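Local coordinates for protein T cell receptor mu chain (Monodelphis domestica, PDB 7L15) that forms the mu chain of the marsupial gamma mu T cell receptor and, through its immunoglobulin V domain, probably takes part in antigen recognition, at residues G24-G29 with T124-E129; G29-L34 with Q91-G96. All blocks are in the same frame, centred on the assembly; numbering follows the deposited sequence.

Contact 1: residues G24-G29 with T124-E129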
loop_
_atom_site.group_PDB
_atom_site.type_symbol
_atom_site.label_atom_id
_atom_site.label_comp_id
_atom_site.label_asym_id
_atom_site.label_seq_id
_atom_site.Cartn_x
_atom_site.Cartn_y
_atom_site.Cartn_z
ATOM N N GLY A 24 -9.283 -1.796 15.231
ATOM C CA GLY A 24 -9.035 -3.167 15.634
ATOM C C GLY A 24 -9.196 -4.103 14.448
ATOM O O GLY A 24 -9.118 -3.690 13.294
ATOM N N THR A 25 -9.427 -5.371 14.745
ATOM C CA THR A 25 -9.596 -6.375 13.697
ATOM C C THR A 25 -11.072 -6.687 13.534
ATOM O O THR A 25 -11.759 -6.977 14.514
ATOM C CB THR A 25 -8.815 -7.639 14.019
ATOM O OG1 THR A 25 -7.438 -7.302 14.111
ATOM C CG2 THR A 25 -8.997 -8.703 12.917
ATOM N N TYR A 26 -11.565 -6.555 12.311
ATOM C CA TYR A 26 -12.969 -6.750 12.004
ATOM C C TYR A 26 -13.114 -7.888 11.005
ATOM O O TYR A 26 -12.202 -8.177 10.227
ATOM C CB TYR A 26 -13.598 -5.471 11.434
ATOM C CG TYR A 26 -13.787 -4.357 12.457
ATOM C CD1 TYR A 26 -12.712 -3.549 12.857
ATOM C CD2 TYR A 26 -15.045 -4.090 12.997
ATOM C CE1 TYR A 26 -12.885 -2.525 13.790
ATOM C CE2 TYR A 26 -15.221 -3.082 13.925
ATOM C CZ TYR A 26 -14.143 -2.305 14.320
ATOM O OH TYR A 26 -14.349 -1.311 15.240
ATOM N N GLN A 27 -14.268 -8.529 11.028
ATOM C CA GLN A 27 -14.605 -9.531 10.030
ATOM C C GLN A 27 -15.313 -8.853 8.871
ATOM O O GLN A 27 -16.131 -7.947 9.076
ATOM C CB GLN A 27 -15.510 -10.617 10.620
ATOM C CG GLN A 27 -14.884 -11.393 11.769
ATOM C CD GLN A 27 -15.865 -12.354 12.417
ATOM O OE1 GLN A 27 -16.984 -12.562 11.926
ATOM N NE2 GLN A 27 -15.455 -12.940 13.529
ATOM N N ALA A 28 -15.000 -9.308 7.658
ATOM C CA ALA A 28 -15.696 -8.842 6.472
ATOM C C ALA A 28 -17.205 -9.000 6.634
ATOM O O ALA A 28 -17.686 -9.956 7.254
ATOM C CB ALA A 28 -15.207 -9.613 5.238
ATOM N N GLY A 29 -17.950 -8.048 6.075
ATOM C CA GLY A 29 -19.387 -7.985 6.252
ATOM C C GLY A 29 -19.839 -7.205 7.465
ATOM O O GLY A 29 -21.000 -6.772 7.515
ATOM N N THR A 124 -6.441 5.573 13.686
ATOM C CA THR A 124 -6.657 4.308 14.364
ATOM C C THR A 124 -6.626 3.218 13.309
ATOM O O THR A 124 -7.100 3.416 12.188
ATOM C CB THR A 124 -7.975 4.313 15.169
ATOM O OG1 THR A 124 -8.111 3.073 15.869
ATOM C CG2 THR A 124 -9.194 4.515 14.255
ATOM N N ARG A 125 -6.044 2.081 13.662
ATOM C CA ARG A 125 -5.747 1.035 12.698
ATOM C C ARG A 125 -6.905 0.062 12.559
ATOM O O ARG A 125 -7.373 -0.501 13.549
ATOM C CB ARG A 125 -4.507 0.252 13.107
ATOM C CG ARG A 125 -4.055 -0.656 11.981
ATOM C CD ARG A 125 -3.021 -1.679 12.378
ATOM N NE ARG A 125 -2.647 -2.440 11.189
ATOM C CZ ARG A 125 -1.797 -3.458 11.181
ATOM N NH1 ARG A 125 -1.222 -3.837 12.316
ATOM N NH2 ARG A 125 -1.522 -4.090 10.039
ATOM N N VAL A 126 -7.328 -0.190 11.330
ATOM C CA VAL A 126 -8.383 -1.163 11.079
ATOM C C VAL A 126 -7.825 -2.288 10.230
ATOM O O VAL A 126 -7.239 -2.045 9.167
ATOM C CB VAL A 126 -9.601 -0.517 10.405
ATOM C CG1 VAL A 126 -10.555 -1.591 9.890
ATOM C CG2 VAL A 126 -10.271 0.436 11.382
ATOM N N ILE A 127 -8.021 -3.515 10.698
ATOM C CA ILE A 127 -7.647 -4.724 9.967
ATOM C C ILE A 127 -8.924 -5.496 9.669
ATOM O O ILE A 127 -9.638 -5.901 10.591
ATOM C CB ILE A 127 -6.665 -5.600 10.762
ATOM C CG1 ILE A 127 -5.353 -4.858 11.013
ATOM C CG2 ILE A 127 -6.368 -6.893 10.012
ATOM C CD1 ILE A 127 -4.552 -5.477 12.141
ATOM N N VAL A 128 -9.217 -5.697 8.393
ATOM C CA VAL A 128 -10.362 -6.497 7.995
ATOM C C VAL A 128 -9.844 -7.872 7.607
ATOM O O VAL A 128 -8.866 -7.997 6.858
ATOM C CB VAL A 128 -11.135 -5.842 6.839
ATOM C CG1 VAL A 128 -12.395 -6.674 6.497
ATOM C CG2 VAL A 128 -11.553 -4.406 7.226
ATOM N N GLU A 129 -10.470 -8.902 8.134
ATOM C CA GLU A 129 -10.081 -10.263 7.811
ATOM C C GLU A 129 -11.316 -11.018 7.357
ATOM O O GLU A 129 -12.440 -10.567 7.590
ATOM C CB GLU A 129 -9.414 -10.949 9.007
ATOM C CG GLU A 129 -10.333 -11.209 10.160
ATOM C CD GLU A 129 -9.580 -11.754 11.363
ATOM O OE1 GLU A 129 -10.244 -12.011 12.395
ATOM O OE2 GLU A 129 -8.329 -11.915 11.265
#

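Contact 2: residues G29-L34 with Q91-G96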
loop_
_atom_site.group_PDB
_atom_site.type_symbol
_atom_site.label_atom_id
_atom_site.label_comp_id
_atom_site.label_asym_id
_atom_site.label_seq_id
_atom_site.Cartn_x
_atom_site.Cartn_y
_atom_site.Cartn_z
ATOM N N GLY A 29 -17.950 -8.048 6.075
ATOM C CA GLY A 29 -19.387 -7.985 6.252
ATOM C C GLY A 29 -19.839 -7.205 7.465
ATOM O O GLY A 29 -21.000 -6.772 7.515
ATOM N N LYS A 30 -18.960 -6.995 8.440
ATOM C CA LYS A 30 -19.372 -6.258 9.624
ATOM C C LYS A 30 -19.377 -4.755 9.357
ATOM O O LYS A 30 -18.922 -4.265 8.319
ATOM C CB LYS A 30 -18.458 -6.570 10.810
ATOM C CG LYS A 30 -18.558 -8.008 11.322
ATOM C CD LYS A 30 -19.789 -8.217 12.163
ATOM C CE LYS A 30 -19.604 -9.390 13.109
ATOM N NZ LYS A 30 -20.803 -10.260 13.065
ATOM N N THR A 31 -19.900 -4.015 10.321
ATOM C CA THR A 31 -19.976 -2.570 10.230
ATOM C C THR A 31 -18.847 -1.952 11.042
ATOM O O THR A 31 -18.622 -2.327 12.196
ATOM C CB THR A 31 -21.336 -2.078 10.715
ATOM O OG1 THR A 31 -22.340 -2.505 9.782
ATOM C CG2 THR A 31 -21.356 -0.536 10.831
ATOM N N LEU A 32 -18.131 -1.022 10.429
ATOM C CA LEU A 32 -17.111 -0.258 11.125
ATOM C C LEU A 32 -17.764 0.953 11.787
ATOM O O LEU A 32 -18.514 1.682 11.138
ATOM C CB LEU A 32 -16.030 0.180 10.141
ATOM C CG LEU A 32 -14.862 0.966 10.734
ATOM C CD1 LEU A 32 -14.120 0.086 11.729
ATOM C CD2 LEU A 32 -13.944 1.441 9.629
ATOM N N SER A 33 -17.481 1.167 13.073
ATOM C CA SER A 33 -17.925 2.364 13.786
ATOM C C SER A 33 -16.731 3.011 14.475
ATOM O O SER A 33 -16.198 2.452 15.432
ATOM C CB SER A 33 -19.000 2.028 14.819
ATOM O OG SER A 33 -19.932 1.105 14.295
ATOM N N LEU A 34 -16.327 4.197 14.022
ATOM C CA LEU A 34 -15.212 4.897 14.640
ATOM C C LEU A 34 -15.701 6.178 15.296
ATOM O O LEU A 34 -16.701 6.770 14.883
ATOM C CB LEU A 34 -14.113 5.228 13.621
ATOM C CG LEU A 34 -13.528 4.026 12.864
ATOM C CD1 LEU A 34 -12.321 4.408 12.014
ATOM C CD2 LEU A 34 -13.148 2.922 13.828
ATOM N N GLN A 91 -19.182 5.593 10.034
ATOM C CA GLN A 91 -19.786 4.278 9.915
ATOM C C GLN A 91 -19.577 3.750 8.512
ATOM O O GLN A 91 -19.888 4.436 7.538
ATOM C CB GLN A 91 -21.272 4.295 10.243
ATOM C CG GLN A 91 -21.902 2.962 9.913
ATOM C CD GLN A 91 -23.376 2.891 10.250
ATOM O OE1 GLN A 91 -23.746 2.651 11.406
ATOM N NE2 GLN A 91 -24.229 3.086 9.238
ATOM N N ILE A 92 -19.032 2.539 8.412
ATOM C CA ILE A 92 -18.830 1.883 7.135
ATOM C C ILE A 92 -19.431 0.498 7.249
ATOM O O ILE A 92 -18.916 -0.360 7.983
ATOM C CB ILE A 92 -17.358 1.811 6.721
ATOM C CG1 ILE A 92 -16.786 3.215 6.576
ATOM C CG2 ILE A 92 -17.231 1.115 5.376
ATOM C CD1 ILE A 92 -15.372 3.237 6.003
ATOM N N GLU A 93 -20.528 0.284 6.546
ATOM C CA GLU A 93 -21.169 -1.013 6.531
ATOM C C GLU A 93 -20.483 -1.902 5.523
ATOM O O GLU A 93 -19.827 -1.426 4.591
ATOM C CB GLU A 93 -22.642 -0.879 6.177
ATOM C CG GLU A 93 -23.355 0.082 7.074
ATOM C CD GLU A 93 -24.820 -0.225 7.171
ATOM O OE1 GLU A 93 -25.617 0.646 6.783
ATOM O OE2 GLU A 93 -25.170 -1.341 7.625
ATOM N N ASP A 94 -20.647 -3.213 5.727
ATOM C CA ASP A 94 -20.238 -4.232 4.763
ATOM C C ASP A 94 -18.738 -4.169 4.477
ATOM O O ASP A 94 -18.305 -4.118 3.322
ATOM C CB ASP A 94 -21.054 -4.130 3.466
ATOM C CG ASP A 94 -20.954 -5.396 2.624
ATOM O OD1 ASP A 94 -20.463 -6.408 3.160
ATOM O OD2 ASP A 94 -21.353 -5.392 1.439
ATOM N N LEU A 95 -17.941 -4.187 5.550
ATOM C CA LEU A 95 -16.492 -4.114 5.411
ATOM C C LEU A 95 -15.963 -5.244 4.538
ATOM O O LEU A 95 -16.436 -6.384 4.602
ATOM C CB LEU A 95 -15.818 -4.193 6.780
ATOM C CG LEU A 95 -15.892 -3.005 7.734
ATOM C CD1 LEU A 95 -15.297 -3.419 9.079
ATOM C CD2 LEU A 95 -15.132 -1.840 7.139
ATOM N N GLY A 96 -14.946 -4.923 3.738
ATOM C CA GLY A 96 -14.195 -5.919 3.006
ATOM C C GLY A 96 -12.709 -5.657 3.162
ATOM O O GLY A 96 -12.290 -4.709 3.839
HETATM O O HOH W 1 -22.447 -4.139 7.945
HETATM O O HOH W 2 -22.140 3.001 13.422
#

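Contact 1: residues G24-G29 with T124-E129
Strands 24-27 and 124-129 run parallel, their short axes 29° apart, in the arrangement by which the A' strand of an immunoglobulin V domain joins the G strand. The tight part is the backbone. I127 N reaches G24 O at 2.8 Å and lies in the carbonyl plane; Y26 N then approaches I127 O at 2.7 Å, nearly along the C=O axis. The chain carries on the same way, with E129 N on Y26 O and, past the strand end, A28 N on E129 O at 2.9 Å. Only the opening bond, G24 N to R125 O, is bent and weak. On the face of Y26 and the buried V126 and V128, Y26 CD1 meets V126 CG1 obliquely at 4.2 Å, and V128 CG1 lies against A28 N and CA. The face of T25, I127 and E129 is the solvent side, and touches there are few. One is close: CG2 of T25, anti to its backbone N, rests 3.5 Å from E129 CD, the side chains crossing at about a right angle. E129 gets there with CG in the crowded position between N and C (chi1 68°). Y26 OH is hydrogen-bonded to G22 O, earlier on its own strand, which ties down the far end of the ring. On that ring's face Y26 and V126 both pack on L32 of strand 32-39, while strand 101-109 pairs antiparallel with the far edge of 124-129.

Contact 2: residues G29-L34 with Q91-G96
L32 and I92 form an antiparallel hydrogen-bonded pair where strands 32-39 and 87-92, the B and E strands of the V domain, meet. L32 N bonds I92 O at 2.7 Å from above the carbonyl plane, and I92 N returns to a lone pair of L32 O. Beyond this pair, where the strands end, L95 N gives a straight bond to K30 O (173°), and G29 N reaches a lone pair of L95 O at 2.7 Å. The side chains sort themselves by torsion. L32 swings CG anti to its backbone N (chi1 -178°), leaving CB to meet I92 CB. L95 instead turns CG beside its own N (chi1 -73°), which puts L95 CD2 3.7 Å from L32 CB and L95 CG 3.3 Å from K30 O. L32 and I92 pack on Y103, and L95 on Y26. On the outer side, T31 CG2, anti to its N, touches CG of the extended Q91 chain at 3.7 Å, crossing it obliquely. OG1 lies alongside the E93 side chain, the two pointing the same way. T31 OG1 is 2.5 Å from a water oxygen; that water donates to G29 O and accepts from D94 N, while a second links S33 OG to Q91 OE1. Backbone bonds thus fix the register at L32-I92 and hold G29 and K30 against L95, whereas the rim of T31, D94 and G29 is tied through water rather than by direct side-chain bonds.

How the contacts relate
Both contacts belong to the V domain and share G29, where the chain leaves strand 17-27 and turns toward strand 32-39. Contact 1 is a surface contact holding the parallel pair 17-27 and 124-129; contact 2, partly buried, holds the antiparallel pair 32-39 and 87-92 together with the loop residues next to it. Direct backbone bonds dominate both, but the outer side of contact 2 adds bridging waters, whereas contact 1 has the T25 methyl against the E129 carboxylate there. Their inner sides meet: Y26 CZ lies 3.5 Å from L32 CD1, and V128 CG1 packs on G96 O, so Y26, at the margin, closes over buried L32, L95 and V126, one from each of the other three segments.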